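Putative phosphatase (Bacteroides thetaiotaomicron, PDB 3KYA) is of uncertain function but binds zinc and is regarded as a putative phosphatase, joining an IPT/TIG domain to a probable six-bladed beta-propeller. Local coordinates at residues Tyr37-Thr43 / Val62-Val67; Asp119-Arg123 / Cys135-Asp140; Gln248-Ala252 / Trp311-Ile315; Val353-Ser359 / Gly366-Asn372; Ala416-Thr422 / Leu437-Phe443. All coordinates share one frame; numbering follows the deposited sequence. Where two conformers were deposited one is given.

In the fold
The five contacts follow one another along the chain, each closing before the next opens. Contact 1 lies alone in the IPT/TIG domain, about 45 Å from the centre of the chain; its closest companion is contact 5, with centres about 34 Å apart. The other four belong to the antiparallel sheets that probably form a six-bladed propeller, and they join loops leading into or out of its blades. Contacts 3 and 4 touch through Trp311 and Tyr356, their centres about 19 Å apart. Contact 4 links blades 313-352 and 374-415, and contact 5 leads on to the last blade, where strand 105-110 pairs with 435-436 and 467-473 and so closes the ring.

Contact 1: Tyr37-Thr43 / Val62-Val67; sequences YGENFGT and VKSTYV
With chi1 at -61°, Phe41 carries its ring beside its own backbone N and against the backbone of Ser64-Tyr66, while Val67 turns CG1 anti to N (chi1 177°) and is left with CG2 as the branch that meets the ring. That methyl makes a CH-pi contact over one face of Phe41, CG2 lying 3.9 Å from the ring centroid. At the ring edge, in its plane, Phe41 CD2 comes to 3.6 Å from Tyr66 N. Val62 CG1 packs on Phe41 CB at 3.9 Å. The turn that offers this ring is fastened by backbone bonds: Phe41 N donates to Ser64 O at 3.1 Å, nearly straight at 161°, and Gly38 N gives its proton to Thr65 O at 2.9 Å. Ser64 OG itself is bonded to Gly10 O. The contact joins two inner strands of one sheet of what is probably an immunoglobulin-like sandwich, as expected of an IPT/TIG domain. Tyr37 and Tyr66 form an antiparallel non-hydrogen-bonded pair joining strands 33-39 and 66-70, and their side chains share a sheet face that meets Asp340 and Thr348 of the second subunit. Strand 19-28 flanks strand 33-39 on its far side, and strand 55-62 lies beyond strand 66-70.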
# COMPACT_ATOMS: atom_id res chain seq x y z
N TYR A 37 -28.40 -9.33 10.08
CA TYR A 37 -29.82 -9.30 9.70
C TYR A 37 -30.66 -10.16 10.64
O TYR A 37 -30.21 -11.21 11.11
CB TYR A 37 -30.02 -9.85 8.29
CG TYR A 37 -29.51 -8.98 7.17
CD1 TYR A 37 -30.27 -7.92 6.70
CD2 TYR A 37 -28.28 -9.22 6.56
CE1 TYR A 37 -29.84 -7.12 5.67
CE2 TYR A 37 -27.83 -8.42 5.51
CZ TYR A 37 -28.62 -7.37 5.07
OH TYR A 37 -28.22 -6.55 4.03
N GLY A 38 -31.89 -9.75 10.87
CA GLY A 38 -32.78 -10.50 11.74
C GLY A 38 -34.13 -9.86 11.97
O GLY A 38 -34.68 -9.18 11.10
N GLU A 39 -34.68 -10.09 13.16
CA GLU A 39 -35.98 -9.56 13.51
C GLU A 39 -36.05 -9.18 14.97
O GLU A 39 -35.41 -9.81 15.80
CB GLU A 39 -37.06 -10.63 13.29
CG GLU A 39 -37.20 -11.10 11.87
CD GLU A 39 -38.24 -12.21 11.74
OE1 GLU A 39 -38.07 -13.27 12.38
OE2 GLU A 39 -39.21 -12.01 10.98
N ASN A 40 -36.85 -8.16 15.24
CA ASN A 40 -37.20 -7.72 16.58
C ASN A 40 -36.02 -7.07 17.33
O ASN A 40 -35.86 -7.28 18.53
CB ASN A 40 -37.78 -8.91 17.38
CG ASN A 40 -38.64 -8.49 18.54
OD1 ASN A 40 -39.22 -7.41 18.54
ND2 ASN A 40 -38.76 -9.37 19.54
N PHE A 41 -35.22 -6.29 16.60
CA PHE A 41 -34.08 -5.60 17.20
C PHE A 41 -34.44 -4.22 17.76
O PHE A 41 -33.67 -3.63 18.53
CB PHE A 41 -32.94 -5.39 16.20
CG PHE A 41 -32.37 -6.66 15.63
CD1 PHE A 41 -32.12 -7.77 16.43
CD2 PHE A 41 -31.95 -6.69 14.31
CE1 PHE A 41 -31.55 -8.91 15.89
CE2 PHE A 41 -31.37 -7.82 13.78
CZ PHE A 41 -31.17 -8.94 14.58
N GLY A 42 -35.60 -3.69 17.37
CA GLY A 42 -35.97 -2.35 17.81
C GLY A 42 -35.14 -1.31 17.05
O GLY A 42 -34.41 -1.65 16.13
N THR A 43 -35.26 -0.05 17.45
CA THR A 43 -34.58 1.05 16.76
C THR A 43 -33.59 1.86 17.62
O THR A 43 -33.13 2.93 17.20
CB THR A 43 -35.62 2.03 16.19
OG1 THR A 43 -36.43 2.54 17.27
CG2 THR A 43 -36.53 1.34 15.16
N VAL A 62 -28.87 0.46 14.98
CA VAL A 62 -29.89 -0.58 15.15
C VAL A 62 -31.16 -0.12 14.45
O VAL A 62 -31.67 0.96 14.78
CB VAL A 62 -30.22 -0.80 16.65
CG1 VAL A 62 -31.32 -1.85 16.84
CG2 VAL A 62 -28.97 -1.19 17.42
N LYS A 63 -31.67 -0.91 13.50
CA LYS A 63 -32.87 -0.51 12.74
C LYS A 63 -33.89 -1.63 12.48
O LYS A 63 -34.23 -1.92 11.34
CB LYS A 63 -32.45 0.13 11.42
CG LYS A 63 -31.83 1.52 11.56
CD LYS A 63 -32.83 2.53 12.16
CE LYS A 63 -32.24 3.95 12.26
NZ LYS A 63 -31.17 4.08 13.29
N SER A 64 -34.36 -2.26 13.56
CA SER A 64 -35.47 -3.23 13.48
C SER A 64 -35.10 -4.60 12.92
O SER A 64 -35.19 -5.62 13.62
CB SER A 64 -36.61 -2.62 12.67
OG SER A 64 -36.85 -1.28 13.09
N THR A 65 -34.70 -4.64 11.65
CA THR A 65 -34.29 -5.88 11.01
C THR A 65 -32.80 -6.00 10.73
O THR A 65 -32.37 -6.97 10.12
CB THR A 65 -35.06 -6.09 9.70
OG1 THR A 65 -34.86 -4.95 8.85
CG2 THR A 65 -36.52 -6.25 10.00
N TYR A 66 -32.01 -5.02 11.17
CA TYR A 66 -30.56 -5.14 11.03
C TYR A 66 -29.82 -4.37 12.13
O TYR A 66 -30.35 -3.41 12.68
CB TYR A 66 -30.06 -4.70 9.65
CG TYR A 66 -30.24 -3.23 9.30
CD1 TYR A 66 -29.27 -2.29 9.65
CD2 TYR A 66 -31.35 -2.79 8.56
CE1 TYR A 66 -29.42 -0.95 9.33
CE2 TYR A 66 -31.49 -1.42 8.22
CZ TYR A 66 -30.50 -0.52 8.62
OH TYR A 66 -30.60 0.82 8.31
N VAL A 67 -28.63 -4.85 12.45
CA VAL A 67 -27.74 -4.20 13.40
C VAL A 67 -26.35 -4.15 12.81
O VAL A 67 -25.87 -5.15 12.26
CB VAL A 67 -27.67 -4.95 14.75
CG1 VAL A 67 -26.66 -4.28 15.70
CG2 VAL A 67 -29.04 -5.00 15.40
O HOH W 1 -33.03 4.61 15.30

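Contact 2: Asp119-Arg123 / Cys135-Asp140; sequences DQGWR and CCGFSD
A single antiparallel beta bridge ties the two loops on either side of the short strand 125-126, at the start of the probable propeller blade that runs from there to strand 173-178. Arg123 and Cys136 are its hydrogen-bonded pair: Arg123 N reaches Cys136 O at 2.9 Å, and Cys136 N returns the bond to a lone pair of Arg123 O at 3.0 Å. The Trp122 indole lies flat against the bend of the second loop, with Gly137 CA 3.6 Å from the centroid of the five-membered ring and Phe138 N over the same face. Gly137, with no side chain, brings its CA to 3.5 Å from Trp122 CD2. At the ring edge, Trp122 NE1 makes a weak, bent bond to Ser139 OG of 3.1 Å. Asp140 OD2 sits 3.6 Å from Trp122 CZ2. A water joins Gln120 NE2 and the carbonyl oxygens of Gly121 and Gly137. The side chain of Asp140 is about 4 Å from a bound zinc ion, and next to His161. Trp122 stacks on His161 of strand 161-168 and meets Tyr158 of strand 153-159 edge-to-face, while Cys135 and Phe138 pack on Leu174 of strand 173-178.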
# COMPACT_ATOMS: atom_id res chain seq x y z
N ASP A 119 12.65 1.11 39.96
CA ASP A 119 13.76 0.70 40.83
C ASP A 119 13.98 -0.81 40.92
O ASP A 119 14.69 -1.27 41.81
CB ASP A 119 13.62 1.33 42.24
CG ASP A 119 12.43 0.80 43.04
OD1 ASP A 119 11.84 -0.23 42.67
OD2 ASP A 119 12.10 1.43 44.07
N GLN A 120 13.38 -1.58 40.01
CA GLN A 120 13.52 -3.03 39.98
C GLN A 120 14.95 -3.50 39.67
O GLN A 120 15.31 -4.62 40.05
CB GLN A 120 12.54 -3.68 38.98
CG GLN A 120 12.74 -3.31 37.51
CD GLN A 120 12.48 -1.85 37.24
OE1 GLN A 120 11.59 -1.25 37.84
NE2 GLN A 120 13.25 -1.27 36.32
N GLY A 121 15.73 -2.68 38.98
CA GLY A 121 17.13 -3.00 38.66
C GLY A 121 17.28 -4.17 37.71
O GLY A 121 16.47 -4.36 36.80
N TRP A 122 18.33 -4.96 37.94
CA TRP A 122 18.64 -6.15 37.13
C TRP A 122 18.62 -7.38 38.01
O TRP A 122 19.14 -7.38 39.14
CB TRP A 122 20.03 -6.02 36.48
CG TRP A 122 20.12 -4.93 35.43
CD1 TRP A 122 19.92 -3.58 35.61
CD2 TRP A 122 20.49 -5.08 34.05
NE1 TRP A 122 20.11 -2.91 34.43
CE2 TRP A 122 20.45 -3.81 33.46
CE3 TRP A 122 20.82 -6.18 33.25
CZ2 TRP A 122 20.75 -3.59 32.11
CZ3 TRP A 122 21.11 -5.97 31.92
CH2 TRP A 122 21.07 -4.68 31.36
N ARG A 123 18.02 -8.44 37.48
CA ARG A 123 17.91 -9.70 38.19
C ARG A 123 17.72 -10.82 37.17
O ARG A 123 16.84 -10.74 36.30
CB ARG A 123 16.72 -9.65 39.16
CG ARG A 123 16.53 -10.93 40.01
CD ARG A 123 15.23 -10.91 40.83
NE ARG A 123 15.16 -9.70 41.63
CZ ARG A 123 15.82 -9.50 42.77
NH1 ARG A 123 16.61 -10.45 43.29
NH2 ARG A 123 15.70 -8.34 43.41
N CYS A 135 12.57 -12.08 36.42
CA CYS A 135 13.71 -11.38 35.87
C CYS A 135 13.40 -9.95 35.38
O CYS A 135 12.26 -9.61 35.04
CB CYS A 135 14.35 -12.20 34.75
SG CYS A 135 13.36 -12.27 33.22
N CYS A 136 14.44 -9.14 35.37
CA CYS A 136 14.36 -7.75 34.95
C CYS A 136 15.76 -7.22 34.63
O CYS A 136 16.76 -7.86 34.95
CB CYS A 136 13.68 -6.90 36.02
SG CYS A 136 14.44 -7.01 37.70
N GLY A 137 15.81 -6.06 33.98
CA GLY A 137 17.07 -5.42 33.61
C GLY A 137 16.81 -4.69 32.31
O GLY A 137 16.06 -3.70 32.29
N PHE A 138 17.44 -5.17 31.24
CA PHE A 138 17.21 -4.71 29.85
C PHE A 138 17.20 -3.20 29.59
O PHE A 138 16.58 -2.77 28.61
CB PHE A 138 15.83 -5.25 29.39
CG PHE A 138 15.64 -6.73 29.57
CD1 PHE A 138 16.30 -7.63 28.75
CD2 PHE A 138 14.80 -7.23 30.57
CE1 PHE A 138 16.14 -8.99 28.91
CE2 PHE A 138 14.63 -8.61 30.74
CZ PHE A 138 15.30 -9.49 29.91
N SER A 139 17.95 -2.43 30.38
CA SER A 139 17.82 -0.96 30.35
C SER A 139 18.79 -0.19 29.46
O SER A 139 18.52 0.97 29.12
CB SER A 139 17.86 -0.42 31.78
OG SER A 139 19.09 -0.73 32.43
N ASP A 140 19.89 -0.82 29.07
CA ASP A 140 20.83 -0.18 28.16
C ASP A 140 20.44 -0.51 26.73
O ASP A 140 19.73 -1.49 26.49
CB ASP A 140 22.24 -0.68 28.45
CG ASP A 140 22.68 -0.33 29.85
OD1 ASP A 140 22.65 0.88 30.22
OD2 ASP A 140 23.06 -1.26 30.58
O HOH W 2 15.57 -2.58 34.84

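Contact 3: Gln248-Ala252 / Trp311-Ile315; sequences QCNGA and WEFQI. With EDO (1,2-ethanediol), chain B.
Asn250 and Glu312 meet at about a right angle, the amide of one and the carboxylate of the other turned 58° apart. It is the aliphatic part of the glutamate that does the touching, Glu312 CG lying 3.7 Å from Asn250 CG. Glu312 holds its CG anti to the backbone N (chi1 -172°) and runs on extended, which carries the carboxylate past the amide to a salt bridge with Arg189. The oxygen end of the Asn250 amide faces the start of strand 313-317, where OD1 accepts a weak, long bond of 3.4 Å from Phe313 N. Its nitrogen end looks the other way: ND2 donates to O2 of an ethanediol, probably from the crystallisation liquor, at 3.2 Å, and has a weak second partner in Asp212. Gln314, with an extended chain, brings its amide alongside the backbone of Asn250. Its NE2 donates to Asn250 O at 2.8 Å with an angle of 163°, and the bond lies close to both the carbonyl plane and the amide plane of Gln314. A water sits 2.8 Å from Phe313 O and within similar reach of Gly251 O. The loop ahead of strand 252-254 is thereby held to the first strand of the next blade, 313-317, a packing junction between blades away from the annotated sites. NE2 also makes a weak bond to Arg189 O, and Arg143 NE donates to Gln314 OE1, so both ends of this buried amide are engaged and its flip is fixed; the nearby arginine probably polarises the amide, making NE2 a somewhat stronger donor.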
# COMPACT_ATOMS: atom_id res chain seq x y z
N GLN A 248 36.47 2.60 17.63
CA GLN A 248 35.11 3.08 17.42
C GLN A 248 34.24 2.23 16.50
O GLN A 248 33.52 2.74 15.62
CB GLN A 248 35.19 4.52 16.88
CG GLN A 248 35.92 5.46 17.82
CD GLN A 248 36.02 6.86 17.26
OE1 GLN A 248 36.55 7.07 16.18
NE2 GLN A 248 35.52 7.82 18.01
N CYS A 249 34.30 0.91 16.68
CA CYS A 249 33.46 0.00 15.90
C CYS A 249 32.03 0.04 16.43
O CYS A 249 31.81 0.10 17.64
CB CYS A 249 34.03 -1.41 15.97
SG CYS A 249 33.19 -2.59 14.93
N ASN A 250 31.04 0.01 15.53
CA ASN A 250 29.63 0.04 15.91
C ASN A 250 28.92 -1.28 15.56
O ASN A 250 27.73 -1.42 15.83
CB ASN A 250 28.88 1.19 15.23
CG ASN A 250 29.63 2.53 15.32
OD1 ASN A 250 29.79 3.21 14.31
ND2 ASN A 250 30.11 2.88 16.52
N GLY A 251 29.62 -2.22 14.93
CA GLY A 251 29.02 -3.49 14.56
C GLY A 251 29.85 -4.29 13.58
O GLY A 251 30.70 -3.73 12.87
N ALA A 252 29.60 -5.60 13.55
CA ALA A 252 30.26 -6.54 12.64
C ALA A 252 29.22 -7.54 12.13
O ALA A 252 28.43 -8.06 12.92
CB ALA A 252 31.42 -7.24 13.34
N TRP A 311 30.30 8.81 11.68
CA TRP A 311 29.12 8.17 11.13
C TRP A 311 28.91 6.84 11.86
O TRP A 311 29.72 5.92 11.71
CB TRP A 311 29.32 7.96 9.62
CG TRP A 311 28.20 8.55 8.78
CD1 TRP A 311 27.31 7.88 7.97
CD2 TRP A 311 27.86 9.94 8.69
NE1 TRP A 311 26.46 8.79 7.38
CE2 TRP A 311 26.76 10.05 7.81
CE3 TRP A 311 28.37 11.11 9.28
CZ2 TRP A 311 26.18 11.28 7.50
CZ3 TRP A 311 27.79 12.33 8.96
CH2 TRP A 311 26.71 12.41 8.08
N GLU A 312 27.86 6.77 12.66
CA GLU A 312 27.57 5.58 13.46
C GLU A 312 26.60 4.68 12.71
O GLU A 312 25.45 5.08 12.48
CB GLU A 312 26.96 5.99 14.79
CG GLU A 312 26.79 4.82 15.77
CD GLU A 312 26.06 5.20 17.03
OE1 GLU A 312 25.62 6.36 17.18
OE2 GLU A 312 25.92 4.32 17.90
N PHE A 313 27.02 3.46 12.36
CA PHE A 313 26.13 2.59 11.58
C PHE A 313 26.39 1.11 11.68
O PHE A 313 27.49 0.68 12.03
CB PHE A 313 26.17 2.99 10.08
CG PHE A 313 27.49 2.72 9.39
CD1 PHE A 313 28.51 3.67 9.41
CD2 PHE A 313 27.70 1.54 8.69
CE1 PHE A 313 29.72 3.42 8.77
CE2 PHE A 313 28.91 1.29 8.04
CZ PHE A 313 29.93 2.23 8.09
N GLN A 314 25.35 0.34 11.35
CA GLN A 314 25.42 -1.11 11.28
C GLN A 314 25.04 -1.59 9.87
O GLN A 314 24.42 -0.84 9.09
CB GLN A 314 24.55 -1.77 12.35
CG GLN A 314 25.05 -1.45 13.73
CD GLN A 314 24.40 -2.28 14.81
OE1 GLN A 314 23.20 -2.58 14.76
NE2 GLN A 314 25.20 -2.67 15.80
N ILE A 315 25.44 -2.82 9.57
CA ILE A 315 25.28 -3.42 8.25
C ILE A 315 24.30 -4.59 8.33
O ILE A 315 24.51 -5.54 9.12
CB ILE A 315 26.64 -3.92 7.72
CG1 ILE A 315 27.67 -2.78 7.73
CG2 ILE A 315 26.51 -4.53 6.33
CD1 ILE A 315 29.11 -3.26 7.44
C1 EDO B . 30.09 6.21 18.67
O1 EDO B . 29.58 5.22 19.58
C2 EDO B . 31.61 6.13 18.61
O2 EDO B . 32.04 5.02 17.82
O HOH W 3 28.87 -1.75 11.48

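Contact 4: Val353-Ser359 / Gly366-Asn372; sequences VGGYKQS and GTEARMN
Gly366 O is gripped by two backbone donors that approach from opposite faces of its carbonyl plane: Gly354 N across the contact at 3.1 Å and Ala369 N, just after the short 3-10 segment 367-368, at 3.2 Å. The loop is the crossover from one probable propeller blade, ending in strand 345-352, to the next, starting at strand 374-381, and is consistent with an NHL-like propeller. Glycines let the two runs lie close. Gly354 CA comes to 3.2 Å from Ala369 O, and Gly355 CA lies 3.4 Å from Arg370 NH1. From Gly355 to Gln358 the chain makes a type II beta turn, and a water bonds to Gly355 N, Gln358 O and Met371 N, bridging the turn to the other run. Met371, a selenomethionine, bends at chi3 (68°) and lays CE 3.9 Å from Val353 CG2, the two side chains crossing at about a right angle. Val353 and Ala369 also rest on Val412. Gln358 passes obliquely beside Arg370 with its amide plane steeply inclined to the guanidinium, and it bonds instead to its own turn, NE2 to Tyr356 O. Arg370 folds back at chi2 (-71°) so that one nitrogen serves two carbonyls near its guanidinium plane: NH1 donates to Thr367 O at 2.7 Å and to Ala369 O at 2.8 Å, while Gly355 CA lies over one face of the group.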
# COMPACT_ATOMS: atom_id res chain seq x y z
N VAL A 353 16.68 5.28 2.00
CA VAL A 353 15.46 5.79 2.67
C VAL A 353 15.82 6.65 3.87
O VAL A 353 16.82 6.41 4.54
CB VAL A 353 14.51 4.66 3.13
CG1 VAL A 353 13.89 3.93 1.92
CG2 VAL A 353 15.24 3.69 4.07
N GLY A 354 15.00 7.66 4.13
CA GLY A 354 15.24 8.59 5.23
C GLY A 354 15.97 9.83 4.75
O GLY A 354 16.54 9.84 3.64
N GLY A 355 15.96 10.87 5.59
CA GLY A 355 16.62 12.13 5.30
C GLY A 355 17.98 12.28 5.96
O GLY A 355 18.09 12.26 7.18
N TYR A 356 19.00 12.43 5.13
CA TYR A 356 20.38 12.69 5.52
C TYR A 356 20.45 13.79 6.60
O TYR A 356 20.18 14.96 6.31
CB TYR A 356 21.15 13.12 4.25
CG TYR A 356 22.56 13.64 4.44
CD1 TYR A 356 23.64 12.77 4.51
CD2 TYR A 356 22.82 15.01 4.45
CE1 TYR A 356 24.94 13.25 4.65
CE2 TYR A 356 24.12 15.50 4.59
CZ TYR A 356 25.18 14.61 4.68
OH TYR A 356 26.46 15.07 4.83
N LYS A 357 20.81 13.41 7.83
CA LYS A 357 20.94 14.34 8.96
C LYS A 357 19.65 15.10 9.30
O LYS A 357 19.70 16.21 9.85
CB LYS A 357 22.08 15.37 8.71
CG LYS A 357 23.40 14.74 8.30
CD LYS A 357 24.55 15.75 8.23
CE LYS A 357 24.92 16.27 9.62
NZ LYS A 357 26.20 17.06 9.64
N GLN A 358 18.50 14.50 8.99
CA GLN A 358 17.21 15.12 9.25
C GLN A 358 16.28 14.16 9.98
O GLN A 358 15.58 13.37 9.35
CB GLN A 358 16.58 15.57 7.93
CG GLN A 358 17.46 16.52 7.13
CD GLN A 358 17.11 16.59 5.65
OE1 GLN A 358 15.96 16.87 5.27
NE2 GLN A 358 18.11 16.37 4.78
N SER A 359 16.27 14.22 11.31
CA SER A 359 15.40 13.38 12.11
C SER A 359 13.92 13.76 11.94
O SER A 359 13.59 14.92 11.68
CB SER A 359 15.76 13.48 13.60
OG SER A 359 15.57 14.78 14.11
N GLY A 366 11.45 6.57 -0.33
CA GLY A 366 12.86 6.95 -0.40
C GLY A 366 13.34 8.00 0.58
O GLY A 366 13.05 7.92 1.78
N THR A 367 14.05 9.01 0.07
CA THR A 367 14.63 10.07 0.90
C THR A 367 13.62 11.13 1.39
O THR A 367 14.01 12.12 2.01
CB THR A 367 15.84 10.72 0.19
OG1 THR A 367 15.43 11.23 -1.08
CG2 THR A 367 16.95 9.67 0.00
N GLU A 368 12.33 10.92 1.09
CA GLU A 368 11.27 11.78 1.62
C GLU A 368 10.75 11.21 2.95
O GLU A 368 10.06 11.90 3.70
CB GLU A 368 10.12 11.91 0.62
CG GLU A 368 10.50 12.62 -0.68
CD GLU A 368 10.95 14.06 -0.45
OE1 GLU A 368 10.53 14.68 0.54
OE2 GLU A 368 11.73 14.57 -1.29
N ALA A 369 11.07 9.95 3.25
CA ALA A 369 10.69 9.33 4.51
C ALA A 369 11.54 9.96 5.61
O ALA A 369 12.64 10.50 5.35
CB ALA A 369 10.88 7.79 4.47
N ARG A 370 11.03 9.93 6.83
CA ARG A 370 11.75 10.43 7.98
C ARG A 370 11.71 9.40 9.11
O ARG A 370 10.68 8.76 9.32
CB ARG A 370 11.16 11.77 8.44
CG ARG A 370 11.35 12.89 7.42
CD ARG A 370 12.81 13.34 7.34
NE ARG A 370 13.01 14.42 6.36
CZ ARG A 370 13.28 14.26 5.07
NH1 ARG A 370 13.39 13.05 4.52
NH2 ARG A 370 13.45 15.32 4.30
N MSE A 371 12.83 9.27 9.79
CA MSE A 371 12.99 8.35 10.92
C MSE A 371 13.88 9.04 11.97
O MSE A 371 14.38 10.15 11.75
CB MSE A 371 13.58 7.03 10.43
CG MSE A 371 14.90 7.18 9.69
SE MSE A 371 15.47 5.59 8.71
CE MSE A 371 14.14 5.46 7.31
N ASN A 372 14.07 8.41 13.12
CA ASN A 372 14.81 9.04 14.19
C ASN A 372 15.55 7.99 15.03
O ASN A 372 14.96 7.34 15.89
CB ASN A 372 13.84 9.87 15.03
CG ASN A 372 14.54 10.82 15.97
OD1 ASN A 372 15.74 10.71 16.21
ND2 ASN A 372 13.79 11.78 16.51
O HOH W 4 15.10 10.73 8.48

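Contact 5: Ala416-Thr422 / Leu437-Phe443; sequences AGRGAST and LREVARF
Gly417 N donates to Leu437 O at 2.8 Å, nearly along the C=O axis, and this bond begins a series of backbone donors from the first loop to carbonyls of the second, broken at Arg418, whose N goes to a water that Phe443 N shares. Gly419 N takes Ala441 O at 2.9 Å, Ala420 N takes Arg438 O, and Ser421 N takes Glu439 O, so that Leu437, Arg438, Glu439 and Ala441 each have their carbonyl oxygen bonded. The carbonyl between them is served by a side chain: Thr422 OG1, set between its backbone N and carbonyl carbon (chi1 45°), gives its proton to Val440 O at 2.7 Å. In the reverse direction Arg438, bent at chi2 and chi3, brings NH1 to Gly417 O at 2.8 Å; the bond is bent (133°), and it is doubtful because the arginine was modelled in two conformers. Thr422 CB lies over one face of the Arg442 guanidinium, 3.6 Å from NE, as the two side chains run antiparallel alongside one another. The charge of Arg442 is met elsewhere, by salt bridges to Asp433 and Asp426, which probably keep its guanidinium flat against the threonine. Ala416 CB packs on Leu437 CD2 and Phe443 CE2, and the edge of the Phe443 ring meets Gly417, its CD2 3.9 Å from Gly417 CA. Such a tight glycine-rich crossing, with an Ala-Gly start and a later Ala-Arg-Phe, is consistent with the blade-to-blade loop of an NHL-type propeller, here leading into the blade that closes the ring.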
# COMPACT_ATOMS: atom_id res chain seq x y z
N ALA A 416 4.18 -1.58 13.50
CA ALA A 416 3.70 -1.82 14.86
C ALA A 416 4.14 -0.71 15.79
O ALA A 416 5.28 -0.23 15.73
CB ALA A 416 4.22 -3.19 15.36
N GLY A 417 3.22 -0.31 16.66
CA GLY A 417 3.48 0.74 17.65
C GLY A 417 2.67 1.99 17.39
O GLY A 417 1.93 2.08 16.39
N ARG A 418 2.79 2.93 18.32
CA ARG A 418 2.11 4.23 18.28
C ARG A 418 0.58 4.06 18.19
O ARG A 418 -0.09 4.81 17.47
CB ARG A 418 2.66 5.07 17.11
CG ARG A 418 4.18 5.28 17.17
CD ARG A 418 4.70 6.01 15.93
NE ARG A 418 4.30 7.41 15.88
CZ ARG A 418 5.03 8.44 16.35
NH1 ARG A 418 6.21 8.24 16.92
NH2 ARG A 418 4.56 9.67 16.25
N GLY A 419 0.06 3.08 18.94
CA GLY A 419 -1.36 2.77 19.00
C GLY A 419 -2.25 4.00 19.00
O GLY A 419 -2.17 4.85 19.90
N ALA A 420 -3.11 4.08 17.99
CA ALA A 420 -4.01 5.24 17.81
C ALA A 420 -4.87 5.54 19.03
O ALA A 420 -4.90 6.66 19.52
CB ALA A 420 -4.88 5.04 16.58
N SER A 421 -5.58 4.52 19.53
CA SER A 421 -6.49 4.69 20.65
C SER A 421 -5.79 4.97 21.97
O SER A 421 -6.28 5.76 22.79
CB SER A 421 -7.36 3.44 20.83
OG SER A 421 -8.03 3.12 19.63
N THR A 422 -4.65 4.33 22.19
CA THR A 422 -3.95 4.50 23.45
C THR A 422 -3.20 5.84 23.50
O THR A 422 -3.16 6.47 24.55
CB THR A 422 -3.04 3.31 23.72
OG1 THR A 422 -2.34 2.99 22.52
CG2 THR A 422 -3.89 2.11 24.17
N LEU A 437 -1.58 -4.15 16.49
CA LEU A 437 -0.35 -3.49 16.01
C LEU A 437 -0.38 -1.95 15.87
O LEU A 437 0.59 -1.29 16.27
CB LEU A 437 0.11 -4.09 14.67
CG LEU A 437 0.43 -5.59 14.58
CD1 LEU A 437 1.18 -5.89 13.29
CD2 LEU A 437 1.24 -6.11 15.77
N ARG A 438 -1.47 -1.39 15.32
CA ARG A 438 -1.52 0.07 15.13
C ARG A 438 -2.67 0.79 15.84
O ARG A 438 -2.66 2.01 15.93
CB ARG A 438 -1.51 0.40 13.62
CG ARG A 438 -0.26 -0.11 12.89
CD ARG A 438 1.00 0.72 13.14
NE ARG A 438 0.95 1.98 12.40
CZ ARG A 438 0.80 3.18 12.94
NH1 ARG A 438 0.72 3.33 14.25
NH2 ARG A 438 0.75 4.24 12.16
N GLU A 439 -3.64 0.05 16.38
CA GLU A 439 -4.73 0.67 17.14
C GLU A 439 -4.49 0.76 18.63
O GLU A 439 -5.05 1.64 19.28
CB GLU A 439 -6.06 -0.07 16.91
CG GLU A 439 -6.62 0.12 15.53
CD GLU A 439 -6.76 1.60 15.16
OE1 GLU A 439 -7.27 2.41 15.95
OE2 GLU A 439 -6.32 1.95 14.06
N VAL A 440 -3.69 -0.15 19.19
CA VAL A 440 -3.50 -0.21 20.64
C VAL A 440 -2.03 -0.29 21.10
O VAL A 440 -1.62 0.46 21.99
CB VAL A 440 -4.28 -1.43 21.23
CG1 VAL A 440 -4.03 -1.57 22.73
CG2 VAL A 440 -5.82 -1.33 20.94
N ALA A 441 -1.27 -1.23 20.52
CA ALA A 441 0.11 -1.49 20.95
C ALA A 441 1.05 -0.26 20.93
O ALA A 441 1.01 0.56 20.00
CB ALA A 441 0.72 -2.61 20.11
N ARG A 442 1.88 -0.16 21.97
CA ARG A 442 2.90 0.90 22.07
C ARG A 442 4.19 0.36 22.64
O ARG A 442 4.17 -0.63 23.38
CB ARG A 442 2.42 2.06 22.92
CG ARG A 442 1.30 2.85 22.28
CD ARG A 442 0.98 4.12 23.04
NE ARG A 442 0.44 3.88 24.37
CZ ARG A 442 0.05 4.85 25.19
NH1 ARG A 442 0.18 6.12 24.84
NH2 ARG A 442 -0.46 4.55 26.38
N PHE A 443 5.28 1.03 22.30
CA PHE A 443 6.61 0.73 22.81
C PHE A 443 7.20 2.02 23.37
O PHE A 443 6.60 3.10 23.21
CB PHE A 443 7.55 0.27 21.68
CG PHE A 443 7.09 -0.96 20.91
CD1 PHE A 443 7.45 -2.24 21.32
CD2 PHE A 443 6.38 -0.83 19.71
CE1 PHE A 443 7.04 -3.38 20.60
CE2 PHE A 443 6.00 -1.94 18.98
CZ PHE A 443 6.32 -3.22 19.43
O HOH W 5 4.69 3.19 20.53